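Local atomic coordinates of N-acetyl-L-2,4-diaminobutyric acid deacetylase (Ruegeria pomeroyi, PDB entry 6TWM), a protein that probably removes the acetyl group from N-acetyl-L-2,4-diaminobutyric acid in a zinc-dependent step of bacterial ectoine degradation, yielding 2,4-diaminobutyric acid. Residues 48-53 against 82-87; 139-144 against 203-208; 144-149 against 211-216; 266-271 against 321-326; 273-278 against 290-295. All coordinates share one frame; numbering follows the deposited sequence.

Contact 1. Residues 48-53 against 82-87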
# COMPACT_ATOMS: atom_id res chain seq x y z
N THR A 48 -2.52 14.73 9.80
CA THR A 48 -1.97 15.14 11.08
C THR A 48 -0.48 15.36 10.93
O THR A 48 0.22 14.51 10.37
CB THR A 48 -2.24 14.09 12.16
OG1 THR A 48 -3.64 14.06 12.46
CG2 THR A 48 -1.46 14.39 13.44
N VAL A 49 -0.00 16.51 11.41
CA VAL A 49 1.42 16.80 11.49
C VAL A 49 1.82 16.80 12.96
O VAL A 49 1.20 17.49 13.78
CB VAL A 49 1.78 18.14 10.83
CG1 VAL A 49 3.27 18.40 10.94
CG2 VAL A 49 1.34 18.15 9.37
N ILE A 50 2.83 16.00 13.30
CA ILE A 50 3.42 15.99 14.63
C ILE A 50 4.91 16.27 14.47
O ILE A 50 5.62 15.50 13.82
CB ILE A 50 3.18 14.66 15.37
CG1 ILE A 50 1.69 14.45 15.61
CG2 ILE A 50 3.93 14.65 16.69
CD1 ILE A 50 1.34 13.09 16.15
N LYS A 51 5.37 17.38 15.04
CA LYS A 51 6.75 17.81 14.91
C LYS A 51 7.30 18.20 16.27
O LYS A 51 6.61 18.81 17.08
CB LYS A 51 6.87 19.00 13.94
CG LYS A 51 8.26 19.63 13.91
CD LYS A 51 8.40 20.67 12.82
CE LYS A 51 9.78 21.28 12.84
NZ LYS A 51 9.99 22.16 11.66
N ASN A 52 8.56 17.83 16.51
CA ASN A 52 9.24 18.20 17.75
C ASN A 52 10.73 18.30 17.47
O ASN A 52 11.39 17.28 17.28
CB ASN A 52 8.95 17.18 18.85
CG ASN A 52 9.43 17.64 20.20
OD1 ASN A 52 9.83 18.79 20.38
ND2 ASN A 52 9.41 16.74 21.18
N GLY A 53 11.24 19.52 17.45
CA GLY A 53 12.66 19.74 17.27
C GLY A 53 13.15 19.28 15.92
O GLY A 53 12.41 19.21 14.93
N THR A 82 -0.17 9.82 19.57
CA THR A 82 1.23 10.20 19.61
C THR A 82 1.36 11.64 20.10
O THR A 82 0.77 12.55 19.51
CB THR A 82 1.89 10.05 18.24
OG1 THR A 82 1.91 8.67 17.87
CG2 THR A 82 3.31 10.59 18.26
N SER A 83 2.12 11.84 21.17
CA SER A 83 2.43 13.18 21.62
C SER A 83 3.63 13.73 20.86
O SER A 83 4.46 12.98 20.34
CB SER A 83 2.70 13.20 23.12
OG SER A 83 3.96 12.61 23.40
N ALA A 84 3.72 15.06 20.81
CA ALA A 84 4.87 15.70 20.19
C ALA A 84 6.16 15.29 20.89
O ALA A 84 7.20 15.11 20.25
CB ALA A 84 4.71 17.22 20.19
N GLU A 85 6.10 15.13 22.22
CA GLU A 85 7.30 14.79 22.97
C GLU A 85 7.85 13.42 22.60
O GLU A 85 9.05 13.16 22.80
CB GLU A 85 7.02 14.85 24.48
CG GLU A 85 5.94 15.86 24.90
CD GLU A 85 6.23 17.28 24.44
OE1 GLU A 85 7.41 17.65 24.30
OE2 GLU A 85 5.26 18.04 24.23
N ASP A 86 7.01 12.53 22.07
CA ASP A 86 7.48 11.21 21.65
C ASP A 86 8.32 11.26 20.39
O ASP A 86 8.95 10.26 20.04
CB ASP A 86 6.29 10.28 21.43
CG ASP A 86 5.46 10.06 22.68
OD1 ASP A 86 6.02 10.15 23.80
OD2 ASP A 86 4.24 9.81 22.55
N VAL A 87 8.36 12.40 19.70
CA VAL A 87 8.93 12.50 18.36
C VAL A 87 10.19 13.35 18.41
O VAL A 87 10.22 14.39 19.07
CB VAL A 87 7.90 13.11 17.38
CG1 VAL A 87 8.55 13.40 16.03
CG2 VAL A 87 6.72 12.18 17.22

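Contact 2. Residues 139-144 against 203-208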
# COMPACT_ATOMS: atom_id res chain seq x y z
N THR A 139 5.66 18.73 -3.53
CA THR A 139 5.61 19.47 -2.28
C THR A 139 5.94 18.63 -1.06
O THR A 139 6.73 19.05 -0.21
CB THR A 139 4.23 20.14 -2.11
OG1 THR A 139 3.93 20.93 -3.26
CG2 THR A 139 4.22 21.02 -0.87
N LEU A 140 5.35 17.43 -0.94
CA LEU A 140 5.51 16.68 0.30
C LEU A 140 6.75 15.78 0.29
O LEU A 140 7.52 15.80 1.25
CB LEU A 140 4.25 15.85 0.57
CG LEU A 140 3.04 16.70 0.98
CD1 LEU A 140 1.87 15.81 1.37
CD2 LEU A 140 3.40 17.65 2.12
N LEU A 141 6.94 15.00 -0.77
CA LEU A 141 8.10 14.10 -0.82
C LEU A 141 9.44 14.81 -0.64
O LEU A 141 10.29 14.27 0.08
CB LEU A 141 8.09 13.31 -2.14
CG LEU A 141 7.30 12.00 -2.14
CD1 LEU A 141 7.48 11.25 -3.45
CD2 LEU A 141 7.72 11.14 -0.96
N PRO A 142 9.70 15.98 -1.24
CA PRO A 142 10.96 16.68 -0.94
C PRO A 142 11.13 17.05 0.52
O PRO A 142 12.27 17.22 0.97
CB PRO A 142 10.89 17.92 -1.83
CG PRO A 142 10.00 17.54 -2.94
CD PRO A 142 8.96 16.66 -2.32
N MET A 143 10.04 17.17 1.28
CA MET A 143 10.13 17.41 2.71
C MET A 143 10.46 16.15 3.50
O MET A 143 10.82 16.25 4.68
CB MET A 143 8.81 17.99 3.24
CG MET A 143 8.47 19.37 2.71
SD MET A 143 6.77 19.85 3.05
CE MET A 143 6.81 20.02 4.83
N ALA A 144 10.33 14.97 2.89
CA ALA A 144 10.39 13.71 3.60
C ALA A 144 11.72 13.01 3.39
O ALA A 144 12.33 13.10 2.32
CB ALA A 144 9.25 12.79 3.16
N THR A 203 7.78 4.36 -7.40
CA THR A 203 8.80 4.87 -8.31
C THR A 203 9.15 6.33 -8.01
O THR A 203 10.29 6.74 -8.21
CB THR A 203 8.32 4.71 -9.75
OG1 THR A 203 7.61 3.48 -9.88
CG2 THR A 203 9.50 4.71 -10.70
N ALA A 204 8.17 7.11 -7.54
CA ALA A 204 8.44 8.51 -7.23
C ALA A 204 9.38 8.63 -6.03
O ALA A 204 10.33 9.41 -6.05
CB ALA A 204 7.13 9.24 -6.97
N VAL A 205 9.12 7.85 -4.98
CA VAL A 205 9.96 7.90 -3.78
C VAL A 205 11.35 7.37 -4.09
O VAL A 205 12.36 7.99 -3.73
CB VAL A 205 9.30 7.10 -2.64
CG1 VAL A 205 10.27 6.97 -1.48
CG2 VAL A 205 8.01 7.77 -2.19
N GLU A 206 11.43 6.22 -4.77
CA GLU A 206 12.72 5.58 -5.00
C GLU A 206 13.61 6.42 -5.92
O GLU A 206 14.81 6.55 -5.66
CB GLU A 206 12.50 4.19 -5.59
CG GLU A 206 11.79 3.23 -4.64
CD GLU A 206 11.22 2.02 -5.35
OE1 GLU A 206 11.25 1.99 -6.60
OE2 GLU A 206 10.74 1.10 -4.65
N GLU A 207 13.04 6.99 -6.98
CA GLU A 207 13.84 7.79 -7.91
C GLU A 207 14.32 9.09 -7.29
O GLU A 207 15.25 9.71 -7.82
CB GLU A 207 13.04 8.06 -9.18
CG GLU A 207 12.96 6.86 -10.11
CD GLU A 207 12.15 7.14 -11.36
OE1 GLU A 207 11.48 8.20 -11.41
OE2 GLU A 207 12.17 6.30 -12.28
N MET A 208 13.71 9.53 -6.18
CA MET A 208 14.25 10.64 -5.41
C MET A 208 15.34 10.22 -4.44
O MET A 208 15.86 11.06 -3.71
CB MET A 208 13.13 11.35 -4.64
CG MET A 208 12.31 12.31 -5.48
SD MET A 208 11.10 13.21 -4.49
CE MET A 208 12.19 14.22 -3.48

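Contact 3. Residues 144-149 against 211-216. With DAB (2,4-diaminobutyric acid), chain N.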
# COMPACT_ATOMS: atom_id res chain seq x y z
N ALA A 144 10.33 14.97 2.89
CA ALA A 144 10.39 13.71 3.60
C ALA A 144 11.72 13.01 3.39
O ALA A 144 12.33 13.10 2.32
CB ALA A 144 9.25 12.79 3.16
N ASP A 145 12.17 12.31 4.43
CA ASP A 145 13.30 11.40 4.36
C ASP A 145 12.87 9.95 4.22
O ASP A 145 13.59 9.15 3.62
CB ASP A 145 14.18 11.54 5.61
CG ASP A 145 14.76 12.93 5.76
OD1 ASP A 145 15.33 13.45 4.78
OD2 ASP A 145 14.62 13.51 6.85
N LEU A 146 11.71 9.61 4.78
CA LEU A 146 11.16 8.27 4.77
C LEU A 146 9.71 8.34 4.34
O LEU A 146 8.97 9.24 4.75
CB LEU A 146 11.29 7.62 6.16
CG LEU A 146 10.34 6.48 6.52
CD1 LEU A 146 10.74 5.20 5.80
CD2 LEU A 146 10.33 6.27 8.02
N ALA A 147 9.30 7.39 3.50
CA ALA A 147 7.91 7.30 3.05
C ALA A 147 7.42 5.88 3.29
O ALA A 147 7.98 4.92 2.75
CB ALA A 147 7.78 7.68 1.58
N VAL A 148 6.38 5.75 4.11
CA VAL A 148 5.70 4.48 4.34
C VAL A 148 4.33 4.57 3.68
O VAL A 148 3.50 5.41 4.07
CB VAL A 148 5.58 4.16 5.84
CG1 VAL A 148 4.91 2.81 6.05
CG2 VAL A 148 6.96 4.18 6.49
N ASP A 149 4.09 3.73 2.68
CA ASP A 149 2.88 3.76 1.88
C ASP A 149 2.20 2.40 1.99
O ASP A 149 2.60 1.43 1.34
CB ASP A 149 3.20 4.11 0.43
CG ASP A 149 1.96 4.30 -0.41
OD1 ASP A 149 1.15 5.19 -0.09
OD2 ASP A 149 1.81 3.56 -1.41
N VAL A 211 13.86 6.77 1.24
CA VAL A 211 13.54 5.46 1.78
C VAL A 211 12.06 5.19 1.58
O VAL A 211 11.20 6.02 1.92
CB VAL A 211 13.92 5.37 3.27
CG1 VAL A 211 13.99 3.92 3.70
CG2 VAL A 211 15.25 6.06 3.52
N LEU A 212 11.74 4.02 1.02
CA LEU A 212 10.36 3.61 0.79
C LEU A 212 10.07 2.35 1.59
O LEU A 212 10.86 1.41 1.58
CB LEU A 212 10.08 3.37 -0.69
CG LEU A 212 8.69 2.78 -0.95
CD1 LEU A 212 7.61 3.81 -0.64
CD2 LEU A 212 8.55 2.25 -2.37
N VAL A 213 8.93 2.35 2.28
CA VAL A 213 8.36 1.14 2.86
C VAL A 213 7.00 0.93 2.21
O VAL A 213 6.15 1.82 2.24
CB VAL A 213 8.22 1.24 4.39
CG1 VAL A 213 7.39 0.07 4.91
CG2 VAL A 213 9.58 1.27 5.05
N THR A 214 6.82 -0.24 1.61
CA THR A 214 5.53 -0.63 1.05
C THR A 214 5.18 -2.02 1.55
O THR A 214 6.06 -2.81 1.92
CB THR A 214 5.56 -0.60 -0.49
OG1 THR A 214 4.23 -0.83 -0.99
CG2 THR A 214 6.50 -1.66 -1.03
N THR A 215 3.88 -2.31 1.59
CA THR A 215 3.38 -3.53 2.21
C THR A 215 2.30 -4.15 1.35
O THR A 215 1.81 -3.55 0.39
CB THR A 215 2.81 -3.26 3.61
OG1 THR A 215 1.67 -2.39 3.51
CG2 THR A 215 3.85 -2.61 4.52
N GLU A 216 1.94 -5.38 1.71
CA GLU A 216 0.69 -6.01 1.28
C GLU A 216 0.21 -6.81 2.49
O GLU A 216 0.68 -7.93 2.73
CB GLU A 216 0.86 -6.90 0.06
CG GLU A 216 1.13 -6.17 -1.25
CD GLU A 216 -0.02 -5.29 -1.68
OE1 GLU A 216 -1.17 -5.57 -1.30
OE2 GLU A 216 0.23 -4.30 -2.41
N DAB N . -0.25 -2.31 -7.10
CA DAB N . -0.31 -3.61 -6.44
C DAB N . -1.52 -3.77 -5.47
O DAB N . -2.23 -4.81 -5.57
CB DAB N . 0.96 -3.90 -5.65
CG DAB N . 2.22 -3.66 -6.46
ND DAB N . 2.68 -4.76 -7.28
OXT DAB N . -1.71 -2.85 -4.64

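Contact 4. Residues 266-271 against 321-326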
# COMPACT_ATOMS: atom_id res chain seq x y z
N VAL A 266 -0.28 -16.38 -12.11
CA VAL A 266 -1.24 -17.16 -12.88
C VAL A 266 -2.50 -16.32 -13.05
O VAL A 266 -3.10 -15.88 -12.06
CB VAL A 266 -1.59 -18.50 -12.20
CG1 VAL A 266 -2.63 -19.26 -13.02
CG2 VAL A 266 -0.34 -19.35 -12.01
N PHE A 267 -2.90 -16.10 -14.30
CA PHE A 267 -4.13 -15.37 -14.60
C PHE A 267 -5.17 -16.33 -15.18
O PHE A 267 -4.83 -17.31 -15.83
CB PHE A 267 -3.88 -14.23 -15.58
CG PHE A 267 -3.12 -13.07 -15.00
CD1 PHE A 267 -1.85 -13.24 -14.47
CD2 PHE A 267 -3.69 -11.82 -14.95
CE1 PHE A 267 -1.16 -12.18 -13.94
CE2 PHE A 267 -3.01 -10.76 -14.42
CZ PHE A 267 -1.75 -10.93 -13.91
N SER A 268 -6.43 -16.01 -14.93
CA SER A 268 -7.53 -16.81 -15.46
C SER A 268 -7.87 -16.37 -16.87
O SER A 268 -7.70 -15.20 -17.24
CB SER A 268 -8.77 -16.72 -14.57
OG SER A 268 -9.53 -15.56 -14.88
N GLU A 269 -8.36 -17.31 -17.67
CA GLU A 269 -8.76 -17.04 -19.04
C GLU A 269 -10.26 -17.17 -19.24
O GLU A 269 -10.73 -17.23 -20.39
CB GLU A 269 -8.00 -17.94 -20.01
CG GLU A 269 -6.84 -17.24 -20.71
CD GLU A 269 -5.79 -18.19 -21.23
OE1 GLU A 269 -6.03 -19.42 -21.23
OE2 GLU A 269 -4.71 -17.71 -21.65
N GLY A 270 -11.04 -17.22 -18.16
CA GLY A 270 -12.48 -17.34 -18.28
C GLY A 270 -13.17 -16.97 -16.98
O GLY A 270 -12.58 -17.06 -15.90
N ASP A 271 -14.42 -16.54 -17.10
CA ASP A 271 -15.24 -16.23 -15.94
C ASP A 271 -15.79 -17.51 -15.32
O ASP A 271 -15.90 -18.55 -15.96
CB ASP A 271 -16.41 -15.32 -16.32
CG ASP A 271 -15.98 -14.11 -17.14
OD1 ASP A 271 -14.76 -13.92 -17.33
OD2 ASP A 271 -16.87 -13.36 -17.59
N GLY A 321 -15.58 -14.59 -4.85
CA GLY A 321 -16.11 -15.86 -5.31
C GLY A 321 -16.33 -15.90 -6.81
O GLY A 321 -16.31 -16.98 -7.42
N LEU A 322 -16.54 -14.74 -7.43
CA LEU A 322 -16.67 -14.64 -8.88
C LEU A 322 -15.34 -14.19 -9.47
O LEU A 322 -14.75 -13.21 -9.01
CB LEU A 322 -17.77 -13.65 -9.26
CG LEU A 322 -19.18 -14.03 -8.83
CD1 LEU A 322 -20.17 -12.96 -9.25
CD2 LEU A 322 -19.55 -15.38 -9.41
N ILE A 323 -14.87 -14.91 -10.49
CA ILE A 323 -13.64 -14.55 -11.19
C ILE A 323 -14.00 -14.18 -12.62
O ILE A 323 -14.99 -14.65 -13.18
CB ILE A 323 -12.59 -15.69 -11.14
CG1 ILE A 323 -11.20 -15.14 -11.49
CG2 ILE A 323 -13.00 -16.83 -12.06
CD1 ILE A 323 -10.08 -16.07 -11.13
N LYS A 324 -13.18 -13.31 -13.20
CA LYS A 324 -13.36 -12.87 -14.58
C LYS A 324 -12.12 -13.23 -15.38
O LYS A 324 -11.06 -13.54 -14.83
CB LYS A 324 -13.60 -11.36 -14.65
CG LYS A 324 -14.68 -10.85 -13.69
CD LYS A 324 -14.63 -9.34 -13.54
CE LYS A 324 -13.32 -8.88 -12.90
NZ LYS A 324 -13.14 -9.43 -11.52
N SER A 325 -12.27 -13.21 -16.70
CA SER A 325 -11.12 -13.40 -17.57
C SER A 325 -10.12 -12.27 -17.35
O SER A 325 -10.49 -11.09 -17.30
CB SER A 325 -11.56 -13.44 -19.03
OG SER A 325 -10.44 -13.50 -19.90
N GLY A 326 -8.84 -12.63 -17.19
CA GLY A 326 -7.80 -11.66 -16.95
C GLY A 326 -7.49 -11.41 -15.49
O GLY A 326 -6.50 -10.73 -15.20

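Contact 5. Residues 273-278 against 290-295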
# COMPACT_ATOMS: atom_id res chain seq x y z
N LEU A 273 -17.10 -19.47 -11.20
CA LEU A 273 -17.11 -19.55 -9.75
C LEU A 273 -15.75 -20.04 -9.26
O LEU A 273 -15.29 -21.11 -9.67
CB LEU A 273 -18.23 -20.49 -9.28
CG LEU A 273 -18.29 -20.84 -7.79
CD1 LEU A 273 -18.52 -19.60 -6.95
CD2 LEU A 273 -19.39 -21.86 -7.55
N PHE A 274 -15.12 -19.26 -8.40
CA PHE A 274 -13.73 -19.49 -8.01
C PHE A 274 -13.67 -20.46 -6.84
O PHE A 274 -14.29 -20.23 -5.80
CB PHE A 274 -13.05 -18.17 -7.65
CG PHE A 274 -11.58 -18.30 -7.38
CD1 PHE A 274 -10.69 -18.40 -8.43
CD2 PHE A 274 -11.10 -18.32 -6.09
CE1 PHE A 274 -9.33 -18.52 -8.20
CE2 PHE A 274 -9.74 -18.44 -5.84
CZ PHE A 274 -8.86 -18.54 -6.90
N GLU A 275 -12.90 -21.54 -7.01
CA GLU A 275 -12.63 -22.49 -5.93
C GLU A 275 -11.12 -22.56 -5.73
O GLU A 275 -10.41 -23.20 -6.51
CB GLU A 275 -13.20 -23.88 -6.23
CG GLU A 275 -12.96 -24.85 -5.08
CD GLU A 275 -13.36 -26.28 -5.40
OE1 GLU A 275 -13.69 -26.57 -6.56
OE2 GLU A 275 -13.34 -27.11 -4.46
N MET A 276 -10.64 -21.92 -4.67
CA MET A 276 -9.24 -22.03 -4.30
C MET A 276 -8.99 -23.40 -3.67
O MET A 276 -9.71 -23.81 -2.76
CB MET A 276 -8.85 -20.92 -3.33
CG MET A 276 -7.35 -20.72 -3.17
SD MET A 276 -6.60 -19.96 -4.62
CE MET A 276 -4.88 -20.42 -4.40
N MET A 277 -7.97 -24.10 -4.16
CA MET A 277 -7.68 -25.45 -3.69
C MET A 277 -6.61 -25.50 -2.61
O MET A 277 -6.59 -26.46 -1.83
CB MET A 277 -7.27 -26.35 -4.86
CG MET A 277 -8.34 -26.50 -5.93
SD MET A 277 -9.96 -26.93 -5.25
CE MET A 277 -9.63 -28.54 -4.55
N ILE A 278 -5.72 -24.51 -2.56
CA ILE A 278 -4.68 -24.43 -1.53
C ILE A 278 -4.73 -23.04 -0.91
O ILE A 278 -4.79 -22.04 -1.63
CB ILE A 278 -3.28 -24.73 -2.10
CG1 ILE A 278 -3.31 -26.02 -2.92
CG2 ILE A 278 -2.28 -24.87 -0.98
CD1 ILE A 278 -2.00 -26.33 -3.61
N LEU A 290 -3.66 -25.12 -8.14
CA LEU A 290 -3.90 -23.93 -7.33
C LEU A 290 -5.38 -23.68 -7.13
O LEU A 290 -5.85 -23.48 -6.00
CB LEU A 290 -3.26 -22.70 -7.99
CG LEU A 290 -1.75 -22.55 -8.08
CD1 LEU A 290 -1.43 -21.54 -9.17
CD2 LEU A 290 -1.19 -22.09 -6.75
N ALA A 291 -6.14 -23.66 -8.23
CA ALA A 291 -7.54 -23.29 -8.19
C ALA A 291 -8.27 -23.93 -9.36
O ALA A 291 -7.66 -24.27 -10.38
CB ALA A 291 -7.71 -21.76 -8.22
N ARG A 292 -9.57 -24.11 -9.18
CA ARG A 292 -10.47 -24.57 -10.23
C ARG A 292 -11.64 -23.61 -10.33
O ARG A 292 -12.14 -23.13 -9.31
CB ARG A 292 -10.96 -26.00 -9.96
CG ARG A 292 -9.86 -27.02 -10.02
CD ARG A 292 -10.31 -28.40 -9.57
NE ARG A 292 -11.52 -28.37 -8.75
CZ ARG A 292 -11.97 -29.42 -8.07
NH1 ARG A 292 -11.31 -30.57 -8.13
NH2 ARG A 292 -13.08 -29.33 -7.35
N VAL A 293 -12.06 -23.31 -11.55
CA VAL A 293 -13.13 -22.36 -11.80
C VAL A 293 -14.29 -23.10 -12.45
O VAL A 293 -14.13 -23.72 -13.51
CB VAL A 293 -12.66 -21.19 -12.68
CG1 VAL A 293 -13.82 -20.30 -13.05
CG2 VAL A 293 -11.59 -20.38 -11.95
N TRP A 294 -15.47 -23.06 -11.79
CA TRP A 294 -16.72 -23.69 -12.15
C TRP A 294 -17.56 -22.76 -13.02
O TRP A 294 -17.46 -21.54 -12.92
CB TRP A 294 -17.51 -24.06 -10.89
CG TRP A 294 -16.85 -25.13 -10.07
CD1 TRP A 294 -16.16 -24.97 -8.90
CD2 TRP A 294 -16.81 -26.54 -10.36
NE1 TRP A 294 -15.69 -26.18 -8.45
CE2 TRP A 294 -16.08 -27.16 -9.33
CE3 TRP A 294 -17.32 -27.33 -11.40
CZ2 TRP A 294 -15.85 -28.53 -9.30
CZ3 TRP A 294 -17.09 -28.69 -11.37
CH2 TRP A 294 -16.36 -29.28 -10.33
N PRO A 295 -18.39 -23.33 -13.90
CA PRO A 295 -19.21 -22.49 -14.78
C PRO A 295 -20.28 -21.72 -14.02
O PRO A 295 -20.92 -22.24 -13.11
CB PRO A 295 -19.84 -23.50 -15.75
CG PRO A 295 -18.96 -24.71 -15.67
CD PRO A 295 -18.48 -24.75 -14.25

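Contact 1. Residues 48-53 against 82-87
The side-chain amide of Asn52 meets the peptide carbonyl of Ala84 where the end of strand 42-52, in the large mixed sheet of this α/β fold, passes the turn between helix 70-81 and strand 89-94. Asn52 ND2 donates to Ala84 O at 2.9 Å; the bond is bent (131° at the hydrogen) and comes from above the carbonyl plane, while Ala84 O lies 28° out of the Asn52 amide plane. Val87 N reaches Ala84 O from the opposite face, so two donors grip this oxygen. The carboxylate of Glu85 lies near the amide, its OE1 3.8 Å from Asn52 ND2. Asn52 is swung across to the turn by holding CG anti to its own N (chi1 -170°), and its CB rests against Ala84 O and Val87 O. With an alanine in place of Asn52, Ala84 O would probably lose its second donor and the turn its polar tie to the strand. Beside the amide the packing is apolar: Ile50 crosses Val87 at about a right angle, CG2 to CG2 3.8 Å, and Val24 of strand 23-32 touches both Ile50 and Ala84. Ile50 CD1 ends 3.7 Å from Thr82 CB.

Contact 2. Residues 139-144 against 203-208
Leu141 and Val205 cross at about a right angle, joining segment 139-144, which continues helix 128-140, to helix 201-207. Both helices lie on one side of the large mixed sheet, and each runs on through a short loop into a strand of it, as in a layered α/β fold. Leu141 extends its fork across the gap and sets both methyls against a single branch of Val205: CD2 lies 3.6 Å from Val205 CG2, and CD1 is almost as near to it. That CD1 also comes within 4.1 Å of Ala204 CB, one residue earlier on the helix. Val205 can offer CG2 because this methyl stands beside its backbone N, with CG1 anti to that N (chi1 171°).

Met208, just past the end of helix 201-207, reaches back toward the other segment. Its chain is extended as far as the sulfur and then bends (chi3 67°), so that SD comes to 3.8 Å from Leu141 CB and the methyl turns on to Pro142, whose ring it crosses obliquely. Every side-chain contact between the two segments is apolar. Underneath, Leu59 of strand 57-61 touches Leu141 and Leu212 of strand 211-216 touches Val205, which sets the pair upon the sheet. At the exposed Pro142, Met208 CE sits 3.7 Å from Pro142 CA and 4.0 Å from Pro142 CG.

Contact 3. Residues 144-149 against 211-216
Ala147 uses both its N-H and its carbonyl to join strand 146-149 to strand 211-216, two parallel central strands whose axes are 11° apart. Ala147 N donates to Val211 O at 2.8 Å, and Ala147 O accepts from Val213 N, also at 2.8 Å. One step on, Asp149 N binds Val213 O at 2.8 Å. At the other end, the bond from Val211 N to Asp145 O is weak. CA-H...O contacts add to these: Leu212 CA lies 3.3 Å from Ala147 O, which thus has a second, softer partner.

Apolar contacts bind the face bearing Leu146, Val148, Val211 and Val213. Val148 and Val213 stand side by side and point the same way, Val148 CG2 being 3.8 Å from Val213 CB. Leu146 slants across to Val211, its CD1 4.1 Å from Val211 CB.

The polar groups gather toward the active site. Asp149 holds its carboxylate anti to its N (chi1 -174°), where Thr61 OG1 and Asn64 ND2 bind its two oxygens. Thr215 OG1 binds the N of the zinc ligand His151. Glu216, which binds a second zinc in a crystal structure of this protein, lies in the product pocket here, its OE2 3.3 Å from OXT of 2,4-diaminobutyric acid.

Strand 57-61 flanks 146-149, and strand 162-166 flanks 211-216. Helices 225-242 and 171-184 pack on the valine face, helix 201-207 on the face of Ala147 and Leu212.

Contact 4. Residues 266-271 against 321-326
Gly326 N donates to Ser268 O at 2.8 Å in a fairly straight bond. The same glycine turns its own oxygen to Phe267: Gly326 O lies in the plane of the ring, at its edge, 3.0 Å from CD2. At the far end, Asp271 OD1 accepts from Ser325 N at 2.7 Å, met nearly along its C-O axis. Asp271 keeps CG beside its backbone N (chi1 -49°), which turns the carboxylate toward the 324-325 peptide, and its CA makes a CA-H...O contact of 3.2 Å with Ile323 O.

Between these polar ends lies Ile323. Its CD1 is 3.7 Å from Ser268 CB, and its CG2 is 3.9 Å from Gly270 O. Trimmed to an alanine, Ile323 would lose these reaches, and a gap would probably open between Ser268 and the strand residues Val293 and Val329, which the side chain now touches as well.

The second shell fixes both segments. Ser268 is backbone-bonded to Asp327 and Ile323 to Gly272, tying the loop after strand 265-267 to strands 322-323 and 328-333 of the C-terminal β-rich part. Tyr306 OH accepts from Glu269 N, and Lys324 NZ forms a salt bridge with Asp327. Gly326 has a positive phi (93°) at which a CB would strike the preceding carbonyl oxygen.

Both hydrogen-bond donors across the contact are thus main-chain N-H groups; one finds a peptide carbonyl, the other a carboxylate oxygen. The partly positive ring hydrogens of Phe267 probably favour the carbonyl oxygen at its edge.

Contact 5. Residues 273-278 against 290-295
Ala291 CB nestles against the Phe274 ring, 3.6 Å from CE1, at the apolar centre of two antiparallel strands, 272-276 and 289-294. Val293 extends this face: it crosses Phe274 obliquely, with CG2 4.1 Å from CD1. Met276, bent at chi2 (72°), brings SD to 4.2 Å from Ala291 CB. Ile323 and Val329 also touch Phe274, so this side looks into the interior, and the ring of His318 meets Phe274 edge-to-face.

Between the faces runs the backbone. Leu273 and Trp294 exchange two bonds as a hydrogen-bonded pair, Glu275 and Arg292 do the same, and Met277 N adds a bond to Leu290 O. Phe274 with Val293 and Met276 with Ala291 are the non-hydrogen-bonded pairs.

The opposite face, with Leu273 at one end, carries the polar groups. The extended chain of Glu275 lies alongside both Arg292 and Trp294, and its OE1 serves both. Arg292 NH2 reaches it at 2.9 Å from the syn side as a salt bridge; Trp294 NE1 reaches it at 2.8 Å from the anti side, through the opposite face of the carboxylate plane. The carboxylate is only 28° from the indole plane but 73° from the guanidinium. Two donors thus probably fix the turn of the carboxylate. Met277 SD lies over one face of the guanidinium, 4.1 Å from Arg292 NE, and Leu273 CB packs 4.0 Å from Trp294 CB.

The pair forms the middle of a small antiparallel sheet, 304-307, 289-294, 272-276 and 322-323, in the C-terminal β-rich part; a classic β bulge sets Leu290 and Ala291 opposite Tyr306.

Contacts 2 and 3 lie together in the catalytic part, their centres about 10 Å apart: each helix of contact 2 leads into a strand of contact 3, Ala144 belongs to both, and Val205 packs on Ala147 and Leu212. Contact 3 carries Glu216 into the product pocket; Val205 of contact 2 stays about 13 Å from the bound product. Contact 1 reaches the same sheet farther out, about 19 Å from contact 3 between centres. Contacts 4 and 5, also about 10 Å apart, share the C-terminal sheet through Gly321 and Ile323, which touch Phe274. Both stand apart from the pocket: even the side chain of Phe267 is still about 10 Å from the product.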